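Local coordinates for lactate utilization protein C (Deinococcus radiodurans, PDB 2G40) that may function in L-lactate utilization, as a homodimeric member of the LutC/YkgG family whose precise biochemical role is unsettled, at residues A[93-98]-A[108-113]; A[125-130]-A[161-166]. All blocks are in the same frame, centred on the assembly; numbering follows the deposited sequence.

Contact 1 of 2, residues A[93-98]-A[108-113]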
# COMPACT_ATOMS: atom_id res chain seq x y z
N VAL A 93 -2.49 21.78 0.19
CA VAL A 93 -3.12 20.46 0.21
C VAL A 93 -3.16 19.85 -1.19
O VAL A 93 -3.65 20.49 -2.14
CB VAL A 93 -4.56 20.51 0.83
CG1 VAL A 93 -5.46 21.52 0.09
CG2 VAL A 93 -5.17 19.13 0.88
N ILE A 94 -2.67 18.62 -1.30
CA ILE A 94 -2.70 17.86 -2.55
C ILE A 94 -4.09 17.29 -2.73
O ILE A 94 -4.58 16.61 -1.84
CB ILE A 94 -1.70 16.71 -2.51
CG1 ILE A 94 -0.28 17.25 -2.41
CG2 ILE A 94 -1.82 15.83 -3.76
CD1 ILE A 94 0.67 16.25 -1.74
N VAL A 95 -4.70 17.55 -3.88
CA VAL A 95 -6.09 17.18 -4.12
C VAL A 95 -6.15 16.32 -5.37
O VAL A 95 -5.98 16.82 -6.47
CB VAL A 95 -6.99 18.44 -4.26
CG1 VAL A 95 -8.45 18.06 -4.47
CG2 VAL A 95 -6.89 19.29 -3.00
N PRO A 96 -6.36 15.01 -5.20
CA PRO A 96 -6.60 14.12 -6.34
C PRO A 96 -7.76 14.61 -7.21
O PRO A 96 -8.72 15.19 -6.72
CB PRO A 96 -6.98 12.80 -5.68
CG PRO A 96 -6.31 12.84 -4.34
CD PRO A 96 -6.40 14.27 -3.93
N ALA A 97 -7.63 14.35 -8.51
CA ALA A 97 -8.54 14.87 -9.53
C ALA A 97 -10.01 14.53 -9.27
O ALA A 97 -10.92 15.29 -9.63
CB ALA A 97 -8.09 14.34 -10.93
N GLY A 98 -10.26 13.40 -8.63
CA GLY A 98 -11.62 12.93 -8.39
C GLY A 98 -12.28 13.42 -7.12
O GLY A 98 -13.42 13.03 -6.82
N MET A 108 -7.76 27.26 0.62
CA MET A 108 -6.94 26.09 0.34
C MET A 108 -5.91 26.44 -0.72
O MET A 108 -6.25 27.06 -1.74
CB MET A 108 -7.78 24.93 -0.19
CG MET A 108 -8.60 24.20 0.82
SD MET A 108 -9.49 22.88 -0.02
CE MET A 108 -9.79 21.74 1.30
N ASP A 109 -4.66 26.07 -0.49
CA ASP A 109 -3.64 26.13 -1.52
C ASP A 109 -3.62 24.74 -2.17
O ASP A 109 -2.91 23.83 -1.74
CB ASP A 109 -2.28 26.53 -0.95
CG ASP A 109 -2.30 27.93 -0.35
OD1 ASP A 109 -3.26 28.69 -0.60
OD2 ASP A 109 -1.34 28.26 0.39
N VAL A 110 -4.47 24.59 -3.19
CA VAL A 110 -4.68 23.31 -3.85
C VAL A 110 -3.50 22.98 -4.77
O VAL A 110 -3.18 23.76 -5.66
CB VAL A 110 -6.02 23.32 -4.66
CG1 VAL A 110 -6.22 22.05 -5.43
CG2 VAL A 110 -7.18 23.56 -3.70
N LEU A 111 -2.86 21.83 -4.52
CA LEU A 111 -1.90 21.24 -5.43
C LEU A 111 -2.54 20.10 -6.18
O LEU A 111 -3.15 19.21 -5.59
CB LEU A 111 -0.68 20.66 -4.70
CG LEU A 111 0.15 21.61 -3.84
CD1 LEU A 111 1.12 20.82 -2.95
CD2 LEU A 111 0.88 22.59 -4.72
N ARG A 112 -2.35 20.09 -7.48
CA ARG A 112 -2.86 19.03 -8.32
C ARG A 112 -1.69 18.19 -8.79
O ARG A 112 -0.55 18.67 -8.86
CB ARG A 112 -3.64 19.60 -9.50
CG ARG A 112 -4.87 20.40 -9.09
CD ARG A 112 -5.88 19.53 -8.38
NE ARG A 112 -7.14 20.22 -8.27
CZ ARG A 112 -8.30 19.64 -7.96
NH1 ARG A 112 -8.35 18.34 -7.69
NH2 ARG A 112 -9.40 20.37 -7.91
N ASP A 113 -1.99 16.93 -9.06
CA ASP A 113 -0.99 15.94 -9.41
C ASP A 113 -0.94 15.69 -10.91
O ASP A 113 -0.53 14.62 -11.33
CB ASP A 113 -1.29 14.63 -8.70
CG ASP A 113 -0.11 13.70 -8.70
OD1 ASP A 113 1.02 14.22 -8.53
OD2 ASP A 113 -0.31 12.48 -8.88
O HOH W 1 -4.57 16.09 -8.76
O HOH W 2 -11.12 17.77 -7.69
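The carbonyl oxygen of Val95 accepts two bonds: Arg112 NH1 donates to Val95 O at 3.1 Å, and so does a water that accepts in turn from the N-H of Asp113 and thereby links the two segments. Residues 93-94 and 109-111 are neighbouring strands of a six-stranded parallel sheet, 109-111 being the outermost within the chain, and Val95 and Arg112 follow the bridged pairs Val93-Val110 and Ile94-Leu111. Three backbone bonds join the strands, each 2.8 Å long: Val93 N donates to Asp109 O, Leu111 N to Val93 O, and Val95 N to Leu111 O.

Arg112 begins by pointing away from 93-98, but CG lies beside the backbone N and chi2 bends the chain (-63°), turning CD back toward Val95. The guanidinium then reaches Val95 O from above the carbonyl plane, with an N-H...O angle of 144°, a somewhat bent bond. CB of Val95 lies over one face of the guanidinium and Val95 CG1 comes within 3.2 Å of Arg112 NH1. The aliphatic branch thus packs against the flat cation while the backbone O of the same residue takes its N-H. A second water links Arg112 NH1 to Ala97 O.

One face of the pairing carries Val93, Val110 and Val95, with Met108 at its end. Val95 CG2 meets Val110 CG1 at 3.7 Å, and farther along Val93 CG1 packs on Met108 CB, while helix 79-87 covers Val93 and Met108 through Leu87. Beta-branched residues suit such extended backbone. On the other face Ile94 and Leu111 meet, both also touching Ala125. There Ile94 CG1 rests 3.9 Å from Leu111 CD1.

Contact 2 of 2, residues A[125-130]-A[161-166]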
# COMPACT_ATOMS: atom_id res chain seq x y z
N ALA A 125 4.34 19.79 0.52
CA ALA A 125 2.91 19.96 0.68
C ALA A 125 2.58 19.83 2.17
O ALA A 125 3.27 19.11 2.89
CB ALA A 125 2.16 18.92 -0.15
N ASP A 126 1.54 20.51 2.62
CA ASP A 126 1.15 20.44 4.03
C ASP A 126 0.32 19.20 4.31
O ASP A 126 0.40 18.61 5.39
CB ASP A 126 0.38 21.69 4.45
CG ASP A 126 1.25 22.94 4.48
OD1 ASP A 126 2.44 22.83 4.87
OD2 ASP A 126 0.75 24.04 4.13
N ALA A 127 -0.47 18.79 3.32
CA ALA A 127 -1.40 17.70 3.51
C ALA A 127 -1.79 17.12 2.15
O ALA A 127 -1.57 17.73 1.10
CB ALA A 127 -2.66 18.21 4.23
N VAL A 128 -2.36 15.93 2.21
CA VAL A 128 -3.04 15.32 1.09
C VAL A 128 -4.45 15.01 1.56
O VAL A 128 -4.67 14.58 2.69
CB VAL A 128 -2.31 14.05 0.60
CG1 VAL A 128 -2.16 12.97 1.73
CG2 VAL A 128 -3.00 13.48 -0.63
N LEU A 129 -5.40 15.20 0.65
CA LEU A 129 -6.80 14.98 0.91
C LEU A 129 -7.25 13.84 0.02
O LEU A 129 -7.03 13.88 -1.19
CB LEU A 129 -7.60 16.24 0.57
CG LEU A 129 -9.12 16.09 0.57
CD1 LEU A 129 -9.61 15.79 1.98
CD2 LEU A 129 -9.80 17.30 0.02
N THR A 130 -7.82 12.79 0.61
CA THR A 130 -8.31 11.66 -0.19
C THR A 130 -9.62 11.13 0.32
O THR A 130 -10.00 11.33 1.48
CB THR A 130 -7.34 10.43 -0.21
OG1 THR A 130 -7.45 9.69 1.02
CG2 THR A 130 -5.91 10.83 -0.45
N PHE A 161 0.83 14.56 6.35
CA PHE A 161 -0.47 14.72 6.96
C PHE A 161 -1.50 14.30 5.93
O PHE A 161 -1.53 14.86 4.84
CB PHE A 161 -0.70 16.17 7.37
CG PHE A 161 -2.07 16.48 7.95
CD1 PHE A 161 -2.82 15.53 8.62
CD2 PHE A 161 -2.57 17.77 7.85
CE1 PHE A 161 -4.07 15.86 9.17
CE2 PHE A 161 -3.80 18.10 8.40
CZ PHE A 161 -4.54 17.16 9.05
N HIS A 162 -2.27 13.26 6.26
CA HIS A 162 -3.29 12.69 5.39
C HIS A 162 -4.62 13.02 6.03
O HIS A 162 -4.85 12.75 7.21
CB HIS A 162 -3.07 11.17 5.31
CG HIS A 162 -4.00 10.43 4.40
ND1 HIS A 162 -4.05 9.06 4.36
CD2 HIS A 162 -4.91 10.87 3.49
CE1 HIS A 162 -4.95 8.68 3.47
NE2 HIS A 162 -5.49 9.76 2.93
N ILE A 163 -5.47 13.68 5.25
CA ILE A 163 -6.87 13.88 5.58
C ILE A 163 -7.67 12.93 4.70
O ILE A 163 -7.69 13.07 3.47
CB ILE A 163 -7.35 15.31 5.30
CG1 ILE A 163 -6.51 16.32 6.10
CG2 ILE A 163 -8.83 15.43 5.68
CD1 ILE A 163 -6.77 17.78 5.75
N CYS A 164 -8.33 11.97 5.33
CA CYS A 164 -9.01 10.92 4.61
C CYS A 164 -10.50 10.97 4.91
O CYS A 164 -10.92 10.84 6.07
CB CYS A 164 -8.42 9.58 5.02
SG CYS A 164 -9.18 8.24 4.16
N VAL A 165 -11.28 11.17 3.86
CA VAL A 165 -12.74 11.31 4.01
C VAL A 165 -13.35 9.95 3.75
O VAL A 165 -13.12 9.36 2.71
CB VAL A 165 -13.32 12.34 3.01
CG1 VAL A 165 -14.84 12.34 3.06
CG2 VAL A 165 -12.79 13.72 3.31
N VAL A 166 -14.13 9.48 4.71
CA VAL A 166 -14.73 8.15 4.69
C VAL A 166 -16.23 8.36 4.75
O VAL A 166 -16.73 8.90 5.71
CB VAL A 166 -14.28 7.34 5.91
CG1 VAL A 166 -14.97 5.97 5.92
CG2 VAL A 166 -12.75 7.22 5.94
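Thr130, the residue most covered here, meets His162 across two parallel strands in the middle of the chain's six-stranded parallel sheet, within the LUD domain of the NADP_Rossmann clan. His162 NE2 donates to Thr130 OG1 at 2.7 Å, and the hydroxyl oxygen lies in the plane of the imidazole, at its edge. The two side chains cross at about a right angle. Chi1 of Thr130 (77°) sets OG1 between its own backbone N and carbonyl carbon, facing the ring; a threonine here combines a beta-branched shape with a polar atom that a buried histidine can use. Cys164 CB lies over one face of that ring, toward its rim.

Phe161 starts the second strand. With chi1 at 177°, its CG is anti to the backbone N and lies 4.1 Å from Ala127 CB. That methyl approaches CD2 of the ring obliquely, at 3.6 Å, and so small a side chain lets the ring sit close to the strand. Asp126 O lies at the ring edge, Ile163 CG1 over one face, and Arg217 makes a cation-pi contact with the ring.

Val128 is the third large contributor: its N-H binds Phe161 O, its carbonyl accepts from Ile163 N, and its CG1 packs near His162. Thr130 continues the pairing with bonds from its N-H to Ile163 O and from Val165 N to its carbonyl. On the opposite face from Thr130, Leu129 CD1 sits 3.8 Å from Ile163 CG2.

Contacts 1 and 2 belong to the same parallel sheet and follow one another along the chain, their centres about 10 Å apart. They meet where strand 92-94 runs beside strand 127-130: Ile94 N lies 2.8 Å from Ala127 O and Ile94 O lies 3.0 Å from Leu129 N, both probably hydrogen bonds. Ile94 thus pairs with Leu111 on one side and with strand 127-130 on the other. Contact 1 lies toward the sheet's edge and is partly buried, whereas contact 2 is buried, its centre about 6 Å from the centre of the chain. Helix 79-87 covers parts of both, with Leu87 touching Val93, Ala127 and Ile163.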